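Long-range contacts in 3-methyladenine DNA glycosylase (Helicobacter pylori, PDB 1PU6), which removes 3-methyladenine, and probably related alkylated bases, from DNA as a glycosylase of the helix-hairpin-helix family, the opening step of base excision repair: residues A[139-145]-A[195-200]; A[132-136]-A[147-151]; A[75-81]-A[94-98]. All blocks are in the same frame, centred on the assembly; numbering follows the deposited sequence.

Interaction 1: A[139-145]-A[195-200]. Unlike the reference sequence in segment 139-145: Ala141 (reference Val).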
ATOM      1  N   CYS A 139       4.667  -4.023  -1.210  1.00 13.69           N
ATOM      2  CA  CYS A 139       4.076  -4.279  -2.535  1.00 13.78           C
ATOM      3  C   CYS A 139       4.147  -3.062  -3.442  1.00 14.44           C
ATOM      4  O   CYS A 139       4.740  -3.123  -4.533  1.00 14.77           O
ATOM      5  CB  CYS A 139       2.576  -4.731  -2.364  1.00 15.06           C
ATOM      6  SG  CYS A 139       1.817  -5.069  -3.937  1.00 16.05           S
ATOM      7  N   TYR A 140       3.534  -1.945  -3.027  1.00 12.74           N
ATOM      8  CA  TYR A 140       3.304  -0.825  -3.943  1.00 12.14           C
ATOM      9  C   TYR A 140       4.456   0.166  -4.046  1.00 13.36           C
ATOM     10  O   TYR A 140       4.470   0.975  -4.976  1.00 15.58           O
ATOM     11  CB  TYR A 140       2.049  -0.040  -3.512  1.00 11.74           C
ATOM     12  CG  TYR A 140       0.822  -0.913  -3.607  1.00 11.97           C
ATOM     13  CD1 TYR A 140       0.191  -1.118  -4.877  1.00 12.06           C
ATOM     14  CD2 TYR A 140       0.229  -1.454  -2.443  1.00 11.95           C
ATOM     15  CE1 TYR A 140      -0.989  -1.853  -5.001  1.00 12.75           C
ATOM     16  CE2 TYR A 140      -0.975  -2.227  -2.551  1.00 12.64           C
ATOM     17  CZ  TYR A 140      -1.553  -2.411  -3.835  1.00 14.28           C
ATOM     18  OH  TYR A 140      -2.682  -3.183  -3.924  1.00 15.24           O
ATOM     19  N   ALA A 141       5.390   0.123  -3.096  1.00 13.87           N
ATOM     20  CA  ALA A 141       6.617   0.912  -3.250  1.00 14.69           C
ATOM     21  C   ALA A 141       7.801   0.056  -3.677  1.00 16.52           C
ATOM     22  O   ALA A 141       8.609   0.551  -4.431  1.00 19.22           O
ATOM     23  CB  ALA A 141       6.968   1.739  -1.989  1.00 15.79           C
ATOM     24  N   CYS A 142       7.913  -1.191  -3.206  1.00 15.21           N
ATOM     25  CA  CYS A 142       9.147  -2.008  -3.437  1.00 14.53           C
ATOM     26  C   CYS A 142       8.989  -3.155  -4.444  1.00 16.31           C
ATOM     27  O   CYS A 142       9.981  -3.867  -4.743  1.00 17.26           O
ATOM     28  CB  CYS A 142       9.663  -2.599  -2.108  1.00 15.64           C
ATOM     29  SG  CYS A 142       9.939  -1.299  -0.859  1.00 17.19           S
ATOM     30  N   ALA A 143       7.775  -3.349  -4.950  1.00 16.02           N
ATOM     31  CA  ALA A 143       7.525  -4.445  -5.901  1.00 16.05           C
ATOM     32  C   ALA A 143       7.823  -5.857  -5.379  1.00 16.34           C
ATOM     33  O   ALA A 143       8.261  -6.745  -6.182  1.00 17.59           O
ATOM     34  CB  ALA A 143       8.224  -4.162  -7.290  1.00 17.25           C
ATOM     35  N   LYS A 144       7.595  -6.079  -4.074  1.00 16.14           N
ATOM     36  CA  LYS A 144       7.765  -7.417  -3.479  1.00 16.63           C
ATOM     37  C   LYS A 144       6.513  -8.241  -3.613  1.00 16.55           C
ATOM     38  O   LYS A 144       5.390  -7.678  -3.755  1.00 16.45           O
ATOM     39  CB  LYS A 144       8.032  -7.327  -1.970  1.00 18.54           C
ATOM     40  CG  LYS A 144       9.192  -6.491  -1.595  1.00 25.54           C
ATOM     41  CD  LYS A 144      10.437  -6.992  -2.109  1.00 28.13           C
ATOM     42  CE  LYS A 144      11.550  -6.276  -1.314  1.00 34.99           C
ATOM     43  NZ  LYS A 144      12.848  -6.812  -1.764  1.00 38.41           N
ATOM     44  N   GLU A 145       6.703  -9.571  -3.574  1.00 16.80           N
ATOM     45  CA  GLU A 145       5.565 -10.510  -3.717  1.00 16.70           C
ATOM     46  C   GLU A 145       4.823 -10.633  -2.402  1.00 17.11           C
ATOM     47  O   GLU A 145       4.991 -11.593  -1.675  1.00 18.30           O
ATOM     48  CB  GLU A 145       6.024 -11.899  -4.247  1.00 18.76           C
ATOM     49  CG  GLU A 145       6.606 -11.804  -5.662  1.00 20.97           C
ATOM     50  CD  GLU A 145       7.353 -13.068  -6.130  1.00 24.78           C
ATOM     51  OE1 GLU A 145       7.680 -13.096  -7.361  1.00 26.43           O
ATOM     52  OE2 GLU A 145       7.663 -14.012  -5.296  1.00 26.48           O
ATOM     53  N   LEU A 195       4.194 -11.711 -10.491  1.00 16.77           N
ATOM     54  CA  LEU A 195       3.364 -12.050  -9.338  1.00 15.98           C
ATOM     55  C   LEU A 195       3.209 -10.845  -8.389  1.00 15.73           C
ATOM     56  O   LEU A 195       2.128 -10.620  -7.872  1.00 14.27           O
ATOM     57  CB  LEU A 195       3.993 -13.255  -8.603  1.00 15.98           C
ATOM     58  CG  LEU A 195       3.270 -13.684  -7.335  1.00 18.01           C
ATOM     59  CD1 LEU A 195       1.800 -14.006  -7.633  1.00 20.04           C
ATOM     60  CD2 LEU A 195       4.022 -14.870  -6.676  1.00 19.26           C
ATOM     61  N   ALA A 196       4.260 -10.066  -8.154  1.00 15.93           N
ATOM     62  CA  ALA A 196       4.067  -8.844  -7.345  1.00 16.17           C
ATOM     63  C   ALA A 196       3.000  -7.878  -7.930  1.00 14.67           C
ATOM     64  O   ALA A 196       2.146  -7.338  -7.186  1.00 14.41           O
ATOM     65  CB  ALA A 196       5.376  -8.123  -7.143  1.00 17.09           C
ATOM     66  N   GLN A 197       3.049  -7.632  -9.233  1.00 14.21           N
ATOM     67  CA  GLN A 197       2.031  -6.739  -9.837  1.00 13.61           C
ATOM     68  C   GLN A 197       0.647  -7.377  -9.757  1.00 14.19           C
ATOM     69  O   GLN A 197      -0.366  -6.661  -9.611  1.00 13.60           O
ATOM     70  CB  GLN A 197       2.406  -6.433 -11.281  1.00 13.52           C
ATOM     71  CG  GLN A 197       1.520  -5.300 -11.851  1.00 14.88           C
ATOM     72  CD  GLN A 197       1.860  -4.948 -13.298  1.00 15.80           C
ATOM     73  OE1 GLN A 197       2.915  -5.341 -13.832  1.00 18.67           O
ATOM     74  NE2 GLN A 197       0.985  -4.179 -13.917  1.00 19.15           N
ATOM     75  N   LEU A 198       0.572  -8.706  -9.935  1.00 13.83           N
ATOM     76  CA  LEU A 198      -0.697  -9.391  -9.756  1.00 13.50           C
ATOM     77  C   LEU A 198      -1.294  -9.114  -8.330  1.00 14.08           C
ATOM     78  O   LEU A 198      -2.467  -8.771  -8.198  1.00 13.16           O
ATOM     79  CB  LEU A 198      -0.556 -10.904 -10.036  1.00 14.54           C
ATOM     80  CG  LEU A 198      -1.841 -11.714 -10.009  1.00 14.99           C
ATOM     81  CD1 LEU A 198      -1.614 -13.034 -10.949  1.00 17.67           C
ATOM     82  CD2 LEU A 198      -2.196 -12.146  -8.609  1.00 18.23           C
ATOM     83  N   TYR A 199      -0.480  -9.260  -7.273  1.00 13.39           N
ATOM     84  CA  TYR A 199      -1.002  -8.994  -5.917  1.00 13.43           C
ATOM     85  C   TYR A 199      -1.415  -7.497  -5.753  1.00 13.27           C
ATOM     86  O   TYR A 199      -2.426  -7.194  -5.092  1.00 13.87           O
ATOM     87  CB  TYR A 199       0.088  -9.344  -4.887  1.00 13.13           C
ATOM     88  CG  TYR A 199       0.329 -10.808  -4.627  1.00 14.16           C
ATOM     89  CD1 TYR A 199       1.587 -11.241  -4.217  1.00 14.98           C
ATOM     90  CD2 TYR A 199      -0.691 -11.743  -4.676  1.00 16.48           C
ATOM     91  CE1 TYR A 199       1.853 -12.574  -3.924  1.00 17.32           C
ATOM     92  CE2 TYR A 199      -0.444 -13.128  -4.366  1.00 17.86           C
ATOM     93  CZ  TYR A 199       0.841 -13.513  -3.978  1.00 15.34           C
ATOM     94  OH  TYR A 199       1.132 -14.856  -3.659  1.00 21.44           O
ATOM     95  N   ALA A 200      -0.655  -6.587  -6.379  1.00 13.07           N
ATOM     96  CA  ALA A 200      -1.005  -5.142  -6.355  1.00 12.93           C
ATOM     97  C   ALA A 200      -2.402  -4.925  -6.898  1.00 13.27           C
ATOM     98  O   ALA A 200      -3.242  -4.208  -6.284  1.00 14.04           O
ATOM     99  CB  ALA A 200       0.046  -4.338  -7.170  1.00 14.08           C
TER
HETATM  100  O   HOH W   1       7.219 -10.705  -8.780  1.00 21.98           O
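Glu145, Ala196 and Ala200 carry most of the surface buried where the end of helix 131-141 and the chain following it meet the start of helix 195-203. Glu145 is extended beside the helix start: its CD lies 3.8 Å from Leu195 CD2, and its OE1 accepts a hydrogen bond from water 1, 2.8 Å away. That water in turn accepts one from Ala196 N at 3.1 Å, bridging the carboxylate and a first-turn amide. Ala196 lets the chain come very close, with its CB 3.3 Å from Ala143 O and 3.4 Å from Lys144 O, just after Ala143 leaves the helix with positive phi. One turn on, Ala200 CB sits 3.8 Å from Cys139 SG and 3.5 Å from Tyr140 CE1, while Tyr140 OH donates a short 2.6 Å hydrogen bond to Ala200 O. Small alanines thus permit close approach, while polar links, one direct and one through water, join the end of the probable second helix of the helix-hairpin-helix, and the chain after it, to helix 195-203.

Interaction 2: A[132-136]-A[147-151]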
ATOM      1  N   GLU A 132      -0.784  -3.451   7.716  1.00 14.97           N
ATOM      2  CA  GLU A 132      -1.347  -3.001   6.436  1.00 15.30           C
ATOM      3  C   GLU A 132      -0.422  -2.002   5.769  1.00 15.26           C
ATOM      4  O   GLU A 132      -0.150  -2.120   4.560  1.00 15.21           O
ATOM      5  CB  GLU A 132      -2.776  -2.446   6.643  1.00 16.56           C
ATOM      6  CG  GLU A 132      -3.440  -2.045   5.312  1.00 17.67           C
ATOM      7  CD  GLU A 132      -4.851  -1.456   5.513  0.50 12.01           C
ATOM      8  OE1 GLU A 132      -5.352  -0.678   4.646  0.50 12.28           O
ATOM      9  OE2 GLU A 132      -5.473  -1.768   6.551  0.50 13.04           O
ATOM     10  N   SER A 133       0.066  -1.017   6.531  1.00 13.87           N
ATOM     11  CA  SER A 133       0.985   0.004   5.991  1.00 13.00           C
ATOM     12  C   SER A 133       2.326  -0.630   5.603  1.00 12.05           C
ATOM     13  O   SER A 133       2.874  -0.297   4.497  1.00 12.19           O
ATOM     14  CB  SER A 133       1.249   1.116   7.015  1.00 14.05           C
ATOM     15  OG  SER A 133       0.120   2.024   7.085  1.00 17.08           O
ATOM     16  N   ALA A 134       2.870  -1.529   6.445  1.00 12.68           N
ATOM     17  CA  ALA A 134       4.181  -2.168   6.093  1.00 12.08           C
ATOM     18  C   ALA A 134       4.026  -2.979   4.770  1.00 12.47           C
ATOM     19  O   ALA A 134       4.880  -2.918   3.863  1.00 13.52           O
ATOM     20  CB  ALA A 134       4.632  -3.135   7.171  1.00 12.09           C
ATOM     21  N   ASP A 135       2.952  -3.735   4.679  1.00 11.77           N
ATOM     22  CA  ASP A 135       2.773  -4.554   3.443  1.00 12.57           C
ATOM     23  C   ASP A 135       2.496  -3.695   2.212  1.00 12.35           C
ATOM     24  O   ASP A 135       2.930  -4.041   1.078  1.00 12.45           O
ATOM     25  CB  ASP A 135       1.667  -5.540   3.675  1.00 12.76           C
ATOM     26  CG  ASP A 135       2.104  -6.677   4.591  1.00 15.74           C
ATOM     27  OD1 ASP A 135       1.230  -7.384   5.145  1.00 17.15           O
ATOM     28  OD2 ASP A 135       3.318  -6.883   4.876  1.00 17.65           O
ATOM     29  N   ALA A 136       1.776  -2.583   2.396  1.00 11.89           N
ATOM     30  CA  ALA A 136       1.522  -1.682   1.254  1.00 11.69           C
ATOM     31  C   ALA A 136       2.830  -1.051   0.767  1.00 12.16           C
ATOM     32  O   ALA A 136       3.047  -0.873  -0.450  1.00 12.60           O
ATOM     33  CB  ALA A 136       0.484  -0.590   1.631  1.00 12.90           C
ATOM     34  N   MET A 147       0.827  -9.672  -0.686  1.00 15.09           N
ATOM     35  CA  MET A 147      -0.546  -9.158  -0.889  1.00 15.76           C
ATOM     36  C   MET A 147      -1.064  -8.423   0.373  1.00 15.81           C
ATOM     37  O   MET A 147      -1.162  -9.025   1.434  1.00 15.69           O
ATOM     38  CB  MET A 147      -1.541 -10.263  -1.266  1.00 17.90           C
ATOM     39  CG  MET A 147      -2.876  -9.540  -1.943  1.00 17.45           C
ATOM     40  SD  MET A 147      -3.860 -10.689  -2.622  1.00 23.06           S
ATOM     41  CE  MET A 147      -5.473  -9.859  -2.350  1.00 15.84           C
ATOM     42  N   VAL A 148      -1.427  -7.153   0.245  1.00 13.33           N
ATOM     43  CA  VAL A 148      -1.963  -6.363   1.354  1.00 12.91           C
ATOM     44  C   VAL A 148      -3.374  -6.882   1.647  1.00 14.08           C
ATOM     45  O   VAL A 148      -4.117  -7.206   0.699  1.00 16.22           O
ATOM     46  CB  VAL A 148      -2.088  -4.891   0.925  1.00 13.57           C
ATOM     47  CG1 VAL A 148      -2.836  -4.060   1.984  1.00 16.09           C
ATOM     48  CG2 VAL A 148      -0.684  -4.330   0.664  1.00 16.12           C
ATOM     49  N   VAL A 149      -3.716  -6.976   2.940  1.00 13.74           N
ATOM     50  CA  VAL A 149      -5.124  -7.156   3.372  1.00 13.34           C
ATOM     51  C   VAL A 149      -5.511  -6.084   4.372  1.00 15.96           C
ATOM     52  O   VAL A 149      -4.657  -5.295   4.792  1.00 16.20           O
ATOM     53  CB  VAL A 149      -5.423  -8.593   3.924  1.00 13.83           C
ATOM     54  CG1 VAL A 149      -5.161  -9.648   2.773  1.00 14.87           C
ATOM     55  CG2 VAL A 149      -4.613  -8.911   5.184  1.00 14.27           C
ATOM     56  N   ASP A 150      -6.799  -6.003   4.719  1.00 17.50           N
ATOM     57  CA  ASP A 150      -7.338  -4.806   5.436  1.00 16.71           C
ATOM     58  C   ASP A 150      -8.786  -5.127   5.860  1.00 18.02           C
ATOM     59  O   ASP A 150      -9.276  -6.225   5.595  1.00 18.16           O
ATOM     60  CB  ASP A 150      -7.351  -3.565   4.499  1.00 18.19           C
ATOM     61  CG  ASP A 150      -8.071  -3.814   3.179  0.50 15.32           C
ATOM     62  OD1 ASP A 150      -8.143  -2.864   2.356  0.50 13.91           O
ATOM     63  OD2 ASP A 150      -8.608  -4.907   2.871  0.50 15.93           O
ATOM     64  N   LYS A 151      -9.456  -4.170   6.516  1.00 18.29           N
ATOM     65  CA  LYS A 151     -10.849  -4.346   6.942  1.00 20.69           C
ATOM     66  C   LYS A 151     -11.745  -4.679   5.729  1.00 20.78           C
ATOM     67  O   LYS A 151     -12.630  -5.546   5.819  1.00 21.52           O
ATOM     68  CB  LYS A 151     -11.385  -3.091   7.658  1.00 21.08           C
ATOM     69  CG  LYS A 151     -12.745  -3.350   8.346  1.00 26.67           C
TER
HETATM   70  O   HOH W   2      -8.226  -1.521   7.126  1.00 24.59           O
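This is a loop-on-helix contact that involves the helix-hairpin-helix motif of the HhH-GPD fold: helix 131-141, probably the motif's second helix, packs against the irregular chain 147-151 that leads into helix 151-159. The family name refers to the helix-hairpin-helix, a Gly/Pro-rich loop and a conserved aspartate, and Asp150, by its place in the sequence, is probably that aspartate. In relatives it is the catalytic acidic residue, so the contact probably borders the active site. No direct hydrogen bond joins the two segments. Val148 supplies the apolar part, laying CG2 along the helix backbone, 3.5 Å from Ala136 N and 3.6 Å from Asp135 C, with Ala136 CB 4.0 Å from the same methyl. Asp135 itself turns its carboxylate to Arg120 of helix 120-124 in a salt bridge and to Tyr167 and Gln171 of helix 167-179 in hydrogen bonds. Towards the other end, the extended side chain of Glu132 runs along the loop; its CG is 3.9 Å from Val148 CG1 and 3.5 Å from Val149 O. Two acids come close here, Glu132 OE1 lying 4.2 Å from Asp150 OD1. A beta-mercaptoethanol, probably from the crystallisation liquor, lies about 5 Å from the Glu132 side chain; such molecules often mark pockets. Asp150 is the N-cap of helix 151-159, its OD2 hydrogen-bonded to Ser153 OG, and water 2 accepts from Lys151 N at 3.0 Å while donating to Glu132 OE2 at 2.8 Å.

Interaction 3: A[75-81]-A[94-98]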
ATOM      1  N   ILE A  75      12.827  17.550   7.672  1.00 15.91           N
ATOM      2  CA  ILE A  75      11.836  18.652   7.759  1.00 16.02           C
ATOM      3  C   ILE A  75      11.482  19.060   9.188  1.00 17.19           C
ATOM      4  O   ILE A  75      11.495  18.187  10.074  1.00 19.07           O
ATOM      5  CB  ILE A  75      10.545  18.241   6.991  1.00 15.28           C
ATOM      6  CG1 ILE A  75       9.643  19.464   6.756  1.00 16.67           C
ATOM      7  CG2 ILE A  75       9.770  17.120   7.709  1.00 17.26           C
ATOM      8  CD1 ILE A  75       8.569  19.177   5.724  1.00 19.16           C
ATOM      9  N   GLU A  76      11.157  20.353   9.408  1.00 17.51           N
ATOM     10  CA  GLU A  76      10.601  20.808  10.673  1.00 19.39           C
ATOM     11  C   GLU A  76       9.275  20.088  10.943  1.00 18.84           C
ATOM     12  O   GLU A  76       8.398  20.068  10.110  1.00 19.41           O
ATOM     13  CB  GLU A  76      10.358  22.341  10.602  1.00 20.51           C
ATOM     14  CG  GLU A  76       9.832  22.965  11.888  1.00 26.31           C
ATOM     15  N   PHE A  77       9.144  19.538  12.152  1.00 19.86           N
ATOM     16  CA  PHE A  77       7.960  18.775  12.509  1.00 18.58           C
ATOM     17  C   PHE A  77       6.651  19.589  12.255  1.00 19.05           C
ATOM     18  O   PHE A  77       5.702  19.085  11.641  1.00 17.75           O
ATOM     19  CB  PHE A  77       8.048  18.360  13.992  1.00 20.53           C
ATOM     20  CG  PHE A  77       6.804  17.706  14.489  1.00 18.40           C
ATOM     21  CD1 PHE A  77       5.782  18.492  15.005  1.00 22.33           C
ATOM     22  CD2 PHE A  77       6.629  16.316  14.406  1.00 23.62           C
ATOM     23  CE1 PHE A  77       4.578  17.900  15.474  1.00 25.17           C
ATOM     24  CE2 PHE A  77       5.436  15.708  14.893  1.00 22.52           C
ATOM     25  CZ  PHE A  77       4.418  16.512  15.429  1.00 25.46           C
ATOM     26  N   SER A  78       6.585  20.844  12.755  1.00 20.38           N
ATOM     27  CA  SER A  78       5.307  21.567  12.664  1.00 23.01           C
ATOM     28  C   SER A  78       4.912  21.839  11.208  1.00 22.64           C
ATOM     29  O   SER A  78       3.722  21.944  10.911  1.00 22.52           O
ATOM     30  CB  SER A  78       5.354  22.872  13.452  1.00 24.57           C
ATOM     31  OG  SER A  78       6.199  23.832  12.819  1.00 32.77           O
ATOM     32  N   LYS A  79       5.907  21.975  10.318  1.00 20.13           N
ATOM     33  CA  LYS A  79       5.635  22.205   8.904  1.00 20.46           C
ATOM     34  C   LYS A  79       4.997  20.959   8.253  1.00 18.60           C
ATOM     35  O   LYS A  79       4.045  21.053   7.484  1.00 20.38           O
ATOM     36  CB  LYS A  79       6.945  22.530   8.196  1.00 21.19           C
ATOM     37  CG  LYS A  79       6.819  22.867   6.715  1.00 23.55           C
ATOM     38  CD  LYS A  79       8.209  23.249   6.183  1.00 28.96           C
ATOM     39  CE  LYS A  79       8.141  23.631   4.705  1.00 32.20           C
ATOM     40  NZ  LYS A  79       9.514  23.898   4.180  1.00 39.97           N
ATOM     41  N   LEU A  80       5.551  19.786   8.562  1.00 17.65           N
ATOM     42  CA  LEU A  80       5.015  18.555   8.035  1.00 14.42           C
ATOM     43  C   LEU A  80       3.627  18.316   8.615  1.00 16.27           C
ATOM     44  O   LEU A  80       2.701  17.937   7.860  1.00 16.91           O
ATOM     45  CB  LEU A  80       5.957  17.348   8.317  1.00 14.57           C
ATOM     46  CG  LEU A  80       5.506  16.006   7.768  1.00 12.97           C
ATOM     47  CD1 LEU A  80       5.372  16.038   6.237  1.00 14.03           C
ATOM     48  CD2 LEU A  80       6.502  14.897   8.173  1.00 12.83           C
ATOM     49  N   ALA A  81       3.469  18.577   9.915  1.00 16.78           N
ATOM     50  CA  ALA A  81       2.184  18.295  10.581  1.00 17.90           C
ATOM     51  C   ALA A  81       1.068  19.145   9.957  1.00 18.83           C
ATOM     52  O   ALA A  81      -0.044  18.626   9.711  1.00 18.51           O
ATOM     53  CB  ALA A  81       2.290  18.552  12.116  1.00 19.37           C
ATOM     54  N   ALA A  94       3.101  12.816  11.256  1.00 13.05           N
ATOM     55  CA  ALA A  94       4.320  13.575  10.961  1.00 12.88           C
ATOM     56  C   ALA A  94       5.528  12.929  11.630  1.00 13.71           C
ATOM     57  O   ALA A  94       6.561  12.703  10.975  1.00 13.10           O
ATOM     58  CB  ALA A  94       4.174  15.078  11.389  1.00 13.44           C
ATOM     59  N   LYS A  95       5.430  12.623  12.923  1.00 13.11           N
ATOM     60  CA  LYS A  95       6.567  12.004  13.589  1.00 13.85           C
ATOM     61  C   LYS A  95       6.922  10.598  12.963  1.00 14.13           C
ATOM     62  O   LYS A  95       8.091  10.248  12.775  1.00 15.08           O
ATOM     63  CB  LYS A  95       6.285  11.838  15.094  1.00 15.55           C
ATOM     64  CG  LYS A  95       7.443  11.050  15.800  1.00 18.44           C
ATOM     65  CD  LYS A  95       7.378  11.249  17.295  1.00 22.80           C
ATOM     66  CE  LYS A  95       8.383  10.346  18.011  1.00 27.47           C
ATOM     67  NZ  LYS A  95       9.836  10.695  17.714  1.00 28.36           N
ATOM     68  N   ARG A  96       5.895   9.834  12.658  1.00 12.57           N
ATOM     69  CA  ARG A  96       6.116   8.492  12.097  1.00 12.75           C
ATOM     70  C   ARG A  96       6.875   8.590  10.750  1.00 13.02           C
ATOM     71  O   ARG A  96       7.800   7.797  10.500  1.00 13.45           O
ATOM     72  CB  ARG A  96       4.767   7.865  11.807  1.00 13.51           C
ATOM     73  CG  ARG A  96       4.839   6.435  11.471  1.00 15.96           C
ATOM     74  CD  ARG A  96       3.390   5.854  11.383  1.00 19.33           C
ATOM     75  NE  ARG A  96       2.611   6.214  12.605  1.00 21.50           N
ATOM     76  CZ  ARG A  96       1.287   6.295  12.650  1.00 24.64           C
ATOM     77  NH1 ARG A  96       0.566   6.072  11.569  1.00 24.58           N
ATOM     78  NH2 ARG A  96       0.666   6.571  13.809  1.00 26.14           N
ATOM     79  N   LEU A  97       6.472   9.549   9.886  1.00 11.76           N
ATOM     80  CA  LEU A  97       7.195   9.775   8.592  1.00 11.89           C
ATOM     81  C   LEU A  97       8.641  10.237   8.754  1.00 12.14           C
ATOM     82  O   LEU A  97       9.552   9.786   8.052  1.00 11.93           O
ATOM     83  CB  LEU A  97       6.444  10.806   7.717  1.00 12.05           C
ATOM     84  CG  LEU A  97       5.181  10.242   7.109  1.00 13.97           C
ATOM     85  CD1 LEU A  97       4.418  11.406   6.422  1.00 17.81           C
ATOM     86  CD2 LEU A  97       5.446   9.063   6.154  1.00 16.17           C
ATOM     87  N   ILE A  98       8.840  11.201   9.660  1.00 12.12           N
ATOM     88  CA  ILE A  98      10.190  11.719   9.910  1.00 13.41           C
ATOM     89  C   ILE A  98      11.124  10.625  10.434  1.00 13.61           C
ATOM     90  O   ILE A  98      12.271  10.453   9.942  1.00 15.02           O
ATOM     91  CB  ILE A  98      10.116  12.925  10.871  1.00 13.05           C
ATOM     92  CG1 ILE A  98       9.473  14.103  10.137  1.00 14.96           C
ATOM     93  CG2 ILE A  98      11.500  13.284  11.402  1.00 15.64           C
ATOM     94  CD1 ILE A  98       9.032  15.257  11.091  1.00 17.17           C
TER
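Leu80 pushes its CD2 methyl into the surface of helix 90-108, 3.6 Å from both Ala94 O and Ile98 CG1 and 4.1 Å from Leu97 CB, so that one side chain touches residues spanning a full helical turn. Its CG also meets Ala94 CB at 4.0 Å. Close by, Phe77 sets its ring against the partner helix, with Ala94 CB, Lys95 N and Ile98 CD1 oblique to it: its CE2 is 3.8 Å from Ala94 CB and 3.7 Å from Lys95 N, and its CD2 is 4.2 Å from Ile98 CD1. Such apolar interlocking between successive helices illustrates how the all-helical HhH-GPD fold is built without strands. Here helix 77-83, with Glu76 at its N-cap, is followed after a short connection by helix 90-108; the local axes approach to 9.6 Å and their directions diverge by 115°, so the helices cross steeply. The backbones come closest at the alanine pair, Ala81 CA and Ala94 CA being 5.2 Å apart and their CB atoms 4.0 Å. Leu97 also packs against helix 31-39, linking this corner to the rest of the domain, whereas Lys95 sends its amine to a salt bridge with Asp99. At the other end, Ile75 CG2 lies 3.9 Å from Ile98 CG1, just ahead of the helix.

Interactions 1 and 2 are neighbours on helix 131-141, their centres 11 Å apart, and their segments alternate along the chain, so helix, loop 147-151 and helix 195-203 interlock. The two touch directly: Tyr199 CD2 lies 3.8 Å from Met147 CB, and Tyr140 CE2 lies 3.9 Å from Val148 CG2. Interaction 3 closes earlier in the chain and stands apart, its centre 23 Å from that of interaction 2 and 28 Å from that of interaction 1, with nearest atoms about 6 and 11 Å away. Of the three, interaction 2 contains Asp150, probably the catalytic aspartate as in relatives, and Glu132, whose side chain is about 5 Å from a beta-mercaptoethanol probably from the crystallisation liquor; interaction 3 is peripheral.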